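Local structure of protease Do-like 2, chloroplastic (Arabidopsis thaliana, 4FLN) at residues V358-Y363 against E414-L419; F380-E385 against R448-L453; N48-V53 against T153-P158. The protein is a serine endopeptidase of the chloroplast thylakoid that makes the primary cut in the photodamaged D1 protein of photosystem II. All coordinates share one frame; numbering follows the deposited sequence.

Contact 3 comes first along the chain and lies in the protease domain, where it joins strand 50-57 of one six-stranded barrel to strand 151-156 of the other. Contacts 1 and 2 follow, both associated with the second PDZ domain, and their segments alternate in sequence: 358-363, 380-385, 414-419, 448-453. Their centres are about 7 Å apart. Strands 378-382 and 417-422 pair antiparallel, and probable bonds from Ile-418 N to Thr-381 O and from Leu-383 N to Ile-416 O join the two contacts. Contact 3, on the opposite side of the chain's centre, lies about 38 Å from contact 1 and about 41 Å from contact 2 between centres, about 20 and 24 Å between nearest atoms, and touches neither.

Contact 1. Residues V358-Y363 against E414-L419; sequences VHLVPY and EQIVIL
Leu-360 crosses Ile-416 at about a right angle, and this crossing carries the contact. With CG anti to the backbone N (chi1 171°), the Leu-360 branch reaches across and splits. CD2 meets Ile-416 CD1 at 3.9 Å, while CD1 turns to Glu-414, 3.8 Å from its CG. The glutamate passes obliquely, its chain extended, so that its methylene lies against the methyl; its carboxylate oxygen OE1 accepts a hydrogen bond from the backbone N of Arg-410. Val-361 adds CG2, 3.7 Å from Ile-416 CD1, which sits against two neighbours across the contact.

An alanine in place of Leu-360 would remove CG and both methyls and would probably strip Ile-416 CG1 and the Glu-414 chain of most cover from this side.

One water ties the backbones together, donating to Leu-360 O at 2.6 Å and accepting from Ile-416 N at 3.0 Å. Loop 358-363, following strand 346-353 of the first PDZ sheet, thus meets the chain just where it enters strand 417-422 of the second. No direct hydrogen bond spans the segments: the union rests on van der Waals contact of Leu-360 and Val-361 with Ile-416 and aliphatic Glu-414, plus the bridging water.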
loop_
_atom_site.group_PDB
_atom_site.type_symbol
_atom_site.label_atom_id
_atom_site.label_comp_id
_atom_site.label_asym_id
_atom_site.label_seq_id
_atom_site.Cartn_x
_atom_site.Cartn_y
_atom_site.Cartn_z
ATOM N N VAL B 358 5.636 -39.750 6.150
ATOM C CA VAL B 358 6.814 -39.385 6.935
ATOM C C VAL B 358 7.381 -38.054 6.421
ATOM O O VAL B 358 7.905 -37.978 5.308
ATOM C CB VAL B 358 7.901 -40.476 6.835
ATOM C CG1 VAL B 358 9.195 -40.032 7.508
ATOM C CG2 VAL B 358 7.401 -41.779 7.431
ATOM N N HIS B 359 7.278 -37.006 7.231
ATOM C CA HIS B 359 7.680 -35.671 6.801
ATOM C C HIS B 359 9.092 -35.306 7.255
ATOM O O HIS B 359 9.334 -35.094 8.439
ATOM C CB HIS B 359 6.707 -34.640 7.356
ATOM C CG HIS B 359 5.374 -34.641 6.685
ATOM N ND1 HIS B 359 5.146 -33.999 5.486
ATOM C CD2 HIS B 359 4.190 -35.186 7.055
ATOM C CE1 HIS B 359 3.882 -34.159 5.139
ATOM N NE2 HIS B 359 3.280 -34.875 6.073
ATOM N N LEU B 360 10.017 -35.199 6.311
ATOM C CA LEU B 360 11.407 -34.884 6.636
ATOM C C LEU B 360 11.486 -33.568 7.398
ATOM O O LEU B 360 12.180 -33.458 8.408
ATOM C CB LEU B 360 12.235 -34.808 5.360
ATOM C CG LEU B 360 13.652 -34.278 5.534
ATOM C CD1 LEU B 360 14.406 -35.143 6.524
ATOM C CD2 LEU B 360 14.376 -34.210 4.184
ATOM N N VAL B 361 10.765 -32.572 6.901
ATOM C CA VAL B 361 10.591 -31.321 7.606
ATOM C C VAL B 361 9.145 -31.314 8.081
ATOM O O VAL B 361 8.227 -31.063 7.301
ATOM C CB VAL B 361 10.819 -30.134 6.646
ATOM C CG1 VAL B 361 10.481 -28.816 7.317
ATOM C CG2 VAL B 361 12.248 -30.140 6.117
ATOM N N PRO B 362 8.936 -31.573 9.376
ATOM C CA PRO B 362 7.589 -31.787 9.911
ATOM C C PRO B 362 6.783 -30.505 10.043
ATOM O O PRO B 362 7.356 -29.439 10.245
ATOM C CB PRO B 362 7.862 -32.381 11.297
ATOM C CG PRO B 362 9.168 -31.840 11.677
ATOM C CD PRO B 362 9.970 -31.781 10.401
ATOM N N TYR B 363 5.470 -30.607 9.886
ATOM C CA TYR B 363 4.569 -29.503 10.199
ATOM C C TYR B 363 4.204 -29.446 11.682
ATOM O O TYR B 363 4.015 -28.368 12.236
ATOM C CB TYR B 363 3.303 -29.583 9.342
ATOM C CG TYR B 363 3.552 -29.331 7.870
ATOM C CD1 TYR B 363 3.350 -28.072 7.319
ATOM C CD2 TYR B 363 4.006 -30.348 7.034
ATOM C CE1 TYR B 363 3.585 -27.831 5.971
ATOM C CE2 TYR B 363 4.245 -30.117 5.684
ATOM C CZ TYR B 363 4.033 -28.854 5.160
ATOM O OH TYR B 363 4.263 -28.609 3.825
ATOM N N GLU B 414 15.042 -39.533 10.039
ATOM C CA GLU B 414 15.914 -38.539 9.427
ATOM C C GLU B 414 15.415 -37.120 9.697
ATOM O O GLU B 414 14.213 -36.864 9.747
ATOM C CB GLU B 414 16.055 -38.783 7.923
ATOM C CG GLU B 414 17.021 -37.837 7.230
ATOM C CD GLU B 414 16.973 -37.950 5.715
ATOM O OE1 GLU B 414 16.245 -38.829 5.214
ATOM O OE2 GLU B 414 17.653 -37.159 5.022
ATOM N N GLN B 415 16.356 -36.204 9.892
ATOM C CA GLN B 415 16.048 -34.793 10.029
ATOM C C GLN B 415 17.064 -34.012 9.239
ATOM O O GLN B 415 18.099 -34.536 8.844
ATOM C CB GLN B 415 16.140 -34.338 11.483
ATOM C CG GLN B 415 15.073 -34.873 12.399
ATOM C CD GLN B 415 15.272 -34.417 13.829
ATOM O OE1 GLN B 415 16.397 -34.189 14.262
ATOM N NE2 GLN B 415 14.178 -34.277 14.570
ATOM N N ILE B 416 16.743 -32.751 9.002
ATOM C CA ILE B 416 17.700 -31.783 8.526
ATOM C C ILE B 416 18.055 -31.004 9.777
ATOM O O ILE B 416 17.184 -30.415 10.426
ATOM C CB ILE B 416 17.083 -30.834 7.472
ATOM C CG1 ILE B 416 16.589 -31.619 6.260
ATOM C CG2 ILE B 416 18.090 -29.802 7.020
ATOM C CD1 ILE B 416 15.841 -30.770 5.263
ATOM N N VAL B 417 19.326 -31.041 10.149
ATOM C CA VAL B 417 19.772 -30.299 11.307
ATOM C C VAL B 417 20.352 -28.985 10.825
ATOM O O VAL B 417 21.189 -28.956 9.918
ATOM C CB VAL B 417 20.838 -31.061 12.091
ATOM C CG1 VAL B 417 21.182 -30.302 13.373
ATOM C CG2 VAL B 417 20.355 -32.462 12.401
ATOM N N ILE B 418 19.890 -27.892 11.412
ATOM C CA ILE B 418 20.412 -26.606 11.020
ATOM C C ILE B 418 21.095 -25.902 12.173
ATOM O O ILE B 418 20.782 -26.116 13.342
ATOM C CB ILE B 418 19.329 -25.684 10.448
ATOM C CG1 ILE B 418 18.377 -25.246 11.556
ATOM C CG2 ILE B 418 18.584 -26.367 9.316
ATOM C CD1 ILE B 418 17.771 -23.887 11.313
ATOM N N LEU B 419 22.050 -25.066 11.813
ATOM C CA LEU B 419 22.650 -24.138 12.727
ATOM C C LEU B 419 21.859 -22.857 12.540
ATOM O O LEU B 419 21.964 -22.210 11.499
ATOM C CB LEU B 419 24.087 -23.925 12.285
ATOM C CG LEU B 419 24.841 -22.757 12.887
ATOM C CD1 LEU B 419 24.744 -22.839 14.386
ATOM C CD2 LEU B 419 26.267 -22.832 12.436
HETATM O O HOH W 1 13.929 -31.795 9.471
#

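Contact 2. Residues F380-E385 against R448-L453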
loop_
_atom_site.group_PDB
_atom_site.type_symbol
_atom_site.label_atom_id
_atom_site.label_comp_id
_atom_site.label_asym_id
_atom_site.label_seq_id
_atom_site.Cartn_x
_atom_site.Cartn_y
_atom_site.Cartn_z
ATOM N N PHE B 380 21.998 -25.493 17.472
ATOM C CA PHE B 380 21.404 -26.417 16.504
ATOM C C PHE B 380 19.934 -26.776 16.814
ATOM O O PHE B 380 19.581 -27.047 17.958
ATOM C CB PHE B 380 22.234 -27.705 16.431
ATOM C CG PHE B 380 23.648 -27.501 15.962
ATOM C CD1 PHE B 380 23.920 -27.240 14.632
ATOM C CD2 PHE B 380 24.706 -27.610 16.842
ATOM C CE1 PHE B 380 25.214 -27.072 14.191
ATOM C CE2 PHE B 380 26.006 -27.439 16.409
ATOM C CZ PHE B 380 26.259 -27.167 15.080
ATOM N N THR B 381 19.084 -26.763 15.791
ATOM C CA THR B 381 17.747 -27.359 15.881
ATOM C C THR B 381 17.391 -28.074 14.586
ATOM O O THR B 381 17.996 -27.814 13.536
ATOM C CB THR B 381 16.632 -26.329 16.121
ATOM O OG1 THR B 381 16.914 -25.143 15.374
ATOM C CG2 THR B 381 16.501 -25.993 17.574
ATOM N N PRO B 382 16.394 -28.972 14.649
ATOM C CA PRO B 382 15.869 -29.564 13.418
ATOM C C PRO B 382 15.056 -28.523 12.649
ATOM O O PRO B 382 14.387 -27.678 13.243
ATOM C CB PRO B 382 14.975 -30.698 13.927
ATOM C CG PRO B 382 15.386 -30.920 15.340
ATOM C CD PRO B 382 15.774 -29.570 15.839
ATOM N N LEU B 383 15.156 -28.563 11.329
ATOM C CA LEU B 383 14.376 -27.686 10.485
ATOM C C LEU B 383 12.934 -28.165 10.577
ATOM O O LEU B 383 12.660 -29.367 10.514
ATOM C CB LEU B 383 14.880 -27.781 9.044
ATOM C CG LEU B 383 14.846 -26.599 8.067
ATOM C CD1 LEU B 383 14.390 -27.098 6.716
ATOM C CD2 LEU B 383 13.969 -25.464 8.539
ATOM N N SER B 384 12.014 -27.228 10.752
ATOM C CA SER B 384 10.599 -27.559 10.792
ATOM C C SER B 384 9.805 -26.459 10.104
ATOM O O SER B 384 10.305 -25.359 9.902
ATOM C CB SER B 384 10.122 -27.749 12.237
ATOM O OG SER B 384 10.091 -26.523 12.948
ATOM N N GLU B 385 8.566 -26.747 9.740
ATOM C CA GLU B 385 7.761 -25.732 9.083
ATOM C C GLU B 385 7.527 -24.502 9.980
ATOM O O GLU B 385 7.736 -23.362 9.549
ATOM C CB GLU B 385 6.456 -26.324 8.560
ATOM C CG GLU B 385 6.259 -26.092 7.067
ATOM C CD GLU B 385 7.210 -26.912 6.198
ATOM O OE1 GLU B 385 7.434 -28.104 6.514
ATOM O OE2 GLU B 385 7.730 -26.367 5.196
ATOM N N ARG B 448 22.597 -38.035 10.964
ATOM C CA ARG B 448 21.291 -38.624 10.665
ATOM C C ARG B 448 20.135 -37.776 11.196
ATOM O O ARG B 448 19.128 -37.566 10.516
ATOM C CB ARG B 448 21.208 -40.046 11.227
ATOM C CG ARG B 448 22.370 -40.942 10.831
ATOM C CD ARG B 448 22.178 -42.378 11.310
ATOM N NE ARG B 448 21.802 -43.255 10.202
ATOM C CZ ARG B 448 20.625 -43.863 10.087
ATOM N NH1 ARG B 448 19.703 -43.708 11.030
ATOM N NH2 ARG B 448 20.376 -44.635 9.034
ATOM N N ASN B 449 20.293 -37.292 12.418
ATOM C CA ASN B 449 19.321 -36.414 13.046
ATOM C C ASN B 449 20.011 -35.720 14.206
ATOM O O ASN B 449 21.210 -35.885 14.393
ATOM C CB ASN B 449 18.122 -37.207 13.535
ATOM C CG ASN B 449 18.530 -38.446 14.301
ATOM O OD1 ASN B 449 19.071 -38.354 15.400
ATOM N ND2 ASN B 449 18.273 -39.616 13.723
ATOM N N ILE B 450 19.277 -34.951 14.996
ATOM C CA ILE B 450 19.937 -34.145 16.015
ATOM C C ILE B 450 20.299 -34.928 17.282
ATOM O O ILE B 450 21.178 -34.523 18.035
ATOM C CB ILE B 450 19.124 -32.903 16.370
ATOM C CG1 ILE B 450 19.991 -31.931 17.176
ATOM C CG2 ILE B 450 17.866 -33.299 17.119
ATOM C CD1 ILE B 450 19.298 -30.639 17.513
ATOM N N HIS B 451 19.623 -36.049 17.508
ATOM C CA HIS B 451 19.934 -36.921 18.633
ATOM C C HIS B 451 21.272 -37.588 18.335
ATOM O O HIS B 451 22.131 -37.733 19.207
ATOM C CB HIS B 451 18.836 -37.975 18.781
ATOM C CG HIS B 451 18.700 -38.534 20.164
ATOM N ND1 HIS B 451 19.627 -39.388 20.719
ATOM C CD2 HIS B 451 17.726 -38.383 21.093
ATOM C CE1 HIS B 451 19.239 -39.726 21.935
ATOM N NE2 HIS B 451 18.090 -39.128 22.188
ATOM N N HIS B 452 21.434 -37.991 17.080
ATOM C CA HIS B 452 22.687 -38.535 16.581
ATOM C C HIS B 452 23.810 -37.516 16.789
ATOM O O HIS B 452 24.821 -37.808 17.441
ATOM C CB HIS B 452 22.544 -38.857 15.094
ATOM C CG HIS B 452 23.732 -39.546 14.506
ATOM N ND1 HIS B 452 24.036 -39.481 13.163
ATOM C CD2 HIS B 452 24.692 -40.312 15.073
ATOM C CE1 HIS B 452 25.131 -40.183 12.927
ATOM N NE2 HIS B 452 25.550 -40.694 14.071
ATOM N N LEU B 453 23.633 -36.316 16.242
ATOM C CA LEU B 453 24.639 -35.280 16.425
ATOM C C LEU B 453 24.987 -35.145 17.897
ATOM O O LEU B 453 26.157 -35.039 18.258
ATOM C CB LEU B 453 24.161 -33.937 15.887
ATOM C CG LEU B 453 25.164 -32.810 16.111
ATOM C CD1 LEU B 453 26.446 -33.088 15.331
ATOM C CD2 LEU B 453 24.568 -31.455 15.735
#
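Three first torsions set up this contact: Phe-380 has CG anti to its carbonyl carbon (chi1 -62°), while Ile-450 CG1 (chi1 -167°) and Leu-453 CG (chi1 178°) stand anti to the backbone N, which leaves Ile-450 CG2 in the crowded position between N and the carbonyl carbon. The result is a strand-on-helix packing in the second PDZ domain, the first turn of helix 450-459 lying against strand 378-382. Ile-450 and Leu-453, three residues apart, point from the same side of that turn toward the strand.

Leu-453 comes over one face of the Phe-380 ring, its CD2 4.1 Å from the ring centroid in a CH-pi contact displaced toward the rim. Phe-467, from strand 464-469, also meets this ring. Ile-450 works with two branches. Its CD1 lies against the backbone of the strand, 3.6 Å from Phe-380 O, and its CG2 touches Pro-382 CG at 3.9 Å, the two side chains crossing at about a right angle.

The helix start is held by Asn-449 at the N-cap. Its OD1 takes His-452 N at 2.9 Å, the donor standing above the carbonyl plane, and His-451 N more weakly. Ile-450 N is taken up by Gln-415 OE1. His-452 then turns back on the chain before the helix: Arg-448 N donates to His-452 ND1 at 3.0 Å, squarely in the plane of the imidazole.

Contact 3. Residues N48-V53 against T153-P158; sequences NAVVKV and TVVGYP
Tyr-157 is the tight centre of this contact. Its CG stands anti to the carbonyl carbon (chi1 -64°), which lays the ring along the backbone of residues 50-52. Lys-52 covers one face: its CB sits 3.7 Å from the ring centroid, 15° off the normal, a CH-pi contact made by the first methylene of the chain. The phenol oxygen then fixes the far end of the ring, Tyr-157 OH donating to Val-50 O at 3.1 Å from well above the carbonyl plane. Val-50 slides past the ring in the opposite direction, its CG1 3.7 Å from Tyr-157 CE2, while its other branch, CG2, meets Val-155 CG1 at 3.6 Å. Ring, hydroxyl, Lys-52 CB and the two valines thus form one closely fitted, buried patch.

Beyond it the grip slackens. The Lys-52 chain runs on fully extended past Tyr-157 CB, and its NZ ends 3.8 Å from Pro-158 O, not a hydrogen bond. At the other end strand 151-156 draws away, and Val-154 and Thr-153 make no contact with residues 48-53; Thr-153 instead packs on Gln-149 of a neighbouring subunit.

The touching parts run nearly parallel, 15° apart, yet no backbone hydrogen bond links them. They belong to separate sheets: 50-57 to the first barrel, 151-156 to the second. Gly-156 lies about 8 Å from the side chain of Ser-200, the serine assigned by similarity to the charge relay, consistent with the two-barrel chymotrypsin-like fold, whose catalytic triad lies between its barrels.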
loop_
_atom_site.group_PDB
_atom_site.type_symbol
_atom_site.label_atom_id
_atom_site.label_comp_id
_atom_site.label_asym_id
_atom_site.label_seq_id
_atom_site.Cartn_x
_atom_site.Cartn_y
_atom_site.Cartn_z
ATOM N N ASN B 48 -28.466 -27.329 22.931
ATOM C CA ASN B 48 -28.024 -27.526 24.305
ATOM C C ASN B 48 -26.865 -28.510 24.402
ATOM O O ASN B 48 -26.207 -28.626 25.440
ATOM C CB ASN B 48 -29.194 -27.951 25.196
ATOM C CG ASN B 48 -30.028 -26.769 25.662
ATOM O OD1 ASN B 48 -29.699 -26.121 26.657
ATOM N ND2 ASN B 48 -31.108 -26.476 24.942
ATOM N N ALA B 49 -26.608 -29.204 23.302
ATOM C CA ALA B 49 -25.499 -30.138 23.251
ATOM C C ALA B 49 -24.215 -29.437 22.837
ATOM O O ALA B 49 -23.139 -30.025 22.900
ATOM C CB ALA B 49 -25.815 -31.260 22.291
ATOM N N VAL B 50 -24.336 -28.183 22.404
ATOM C CA VAL B 50 -23.183 -27.417 21.933
ATOM C C VAL B 50 -22.574 -26.659 23.093
ATOM O O VAL B 50 -23.289 -26.143 23.948
ATOM C CB VAL B 50 -23.551 -26.422 20.805
ATOM C CG1 VAL B 50 -22.304 -25.756 20.242
ATOM C CG2 VAL B 50 -24.298 -27.125 19.705
ATOM N N VAL B 51 -21.249 -26.592 23.110
ATOM C CA VAL B 51 -20.508 -26.022 24.228
ATOM C C VAL B 51 -19.509 -24.976 23.736
ATOM O O VAL B 51 -18.984 -25.085 22.629
ATOM C CB VAL B 51 -19.760 -27.143 24.989
ATOM C CG1 VAL B 51 -18.528 -26.608 25.676
ATOM C CG2 VAL B 51 -20.687 -27.841 25.971
ATOM N N LYS B 52 -19.256 -23.956 24.550
ATOM C CA LYS B 52 -18.228 -22.974 24.224
ATOM C C LYS B 52 -16.896 -23.393 24.850
ATOM O O LYS B 52 -16.859 -23.936 25.961
ATOM C CB LYS B 52 -18.639 -21.568 24.679
ATOM C CG LYS B 52 -17.632 -20.474 24.306
ATOM C CD LYS B 52 -18.220 -19.074 24.451
ATOM C CE LYS B 52 -17.268 -18.013 23.901
ATOM N NZ LYS B 52 -17.912 -16.684 23.665
ATOM N N VAL B 53 -15.805 -23.153 24.131
ATOM C CA VAL B 53 -14.496 -23.648 24.545
ATOM C C VAL B 53 -13.525 -22.525 24.828
ATOM O O VAL B 53 -13.207 -21.736 23.939
ATOM C CB VAL B 53 -13.860 -24.541 23.452
ATOM C CG1 VAL B 53 -12.445 -24.922 23.829
ATOM C CG2 VAL B 53 -14.708 -25.777 23.209
ATOM N N THR B 153 -27.089 -26.708 8.832
ATOM C CA THR B 153 -26.900 -25.586 9.740
ATOM C C THR B 153 -25.691 -25.858 10.619
ATOM O O THR B 153 -25.487 -26.981 11.093
ATOM C CB THR B 153 -28.138 -25.267 10.631
ATOM O OG1 THR B 153 -28.253 -26.242 11.669
ATOM C CG2 THR B 153 -29.412 -25.246 9.821
ATOM N N VAL B 154 -24.886 -24.817 10.810
ATOM C CA VAL B 154 -23.712 -24.866 11.659
ATOM C C VAL B 154 -24.034 -24.120 12.945
ATOM O O VAL B 154 -24.563 -23.012 12.899
ATOM C CB VAL B 154 -22.530 -24.197 10.945
ATOM C CG1 VAL B 154 -21.431 -23.789 11.922
ATOM C CG2 VAL B 154 -22.001 -25.102 9.852
ATOM N N VAL B 155 -23.731 -24.730 14.087
ATOM C CA VAL B 155 -23.980 -24.124 15.394
ATOM C C VAL B 155 -22.696 -23.938 16.204
ATOM O O VAL B 155 -21.884 -24.857 16.327
ATOM C CB VAL B 155 -24.960 -24.977 16.215
ATOM C CG1 VAL B 155 -25.143 -24.395 17.594
ATOM C CG2 VAL B 155 -26.299 -25.065 15.499
ATOM N N GLY B 156 -22.518 -22.752 16.771
ATOM C CA GLY B 156 -21.304 -22.453 17.506
ATOM C C GLY B 156 -21.340 -21.150 18.277
ATOM O O GLY B 156 -22.364 -20.474 18.341
ATOM N N TYR B 157 -20.212 -20.795 18.874
ATOM C CA TYR B 157 -20.132 -19.571 19.650
ATOM C C TYR B 157 -19.193 -18.567 19.002
ATOM O O TYR B 157 -17.981 -18.735 19.048
ATOM C CB TYR B 157 -19.676 -19.880 21.076
ATOM C CG TYR B 157 -20.665 -20.731 21.833
ATOM C CD1 TYR B 157 -21.624 -20.151 22.650
ATOM C CD2 TYR B 157 -20.656 -22.111 21.715
ATOM C CE1 TYR B 157 -22.541 -20.921 23.332
ATOM C CE2 TYR B 157 -21.569 -22.892 22.394
ATOM C CZ TYR B 157 -22.511 -22.290 23.202
ATOM O OH TYR B 157 -23.424 -23.058 23.891
ATOM N N PRO B 158 -19.754 -17.491 18.426
ATOM C CA PRO B 158 -18.932 -16.479 17.751
ATOM C C PRO B 158 -17.900 -15.900 18.709
ATOM O O PRO B 158 -18.075 -15.989 19.928
ATOM C CB PRO B 158 -19.943 -15.382 17.393
ATOM C CG PRO B 158 -21.285 -16.010 17.507
ATOM C CD PRO B 158 -21.167 -17.086 18.530
#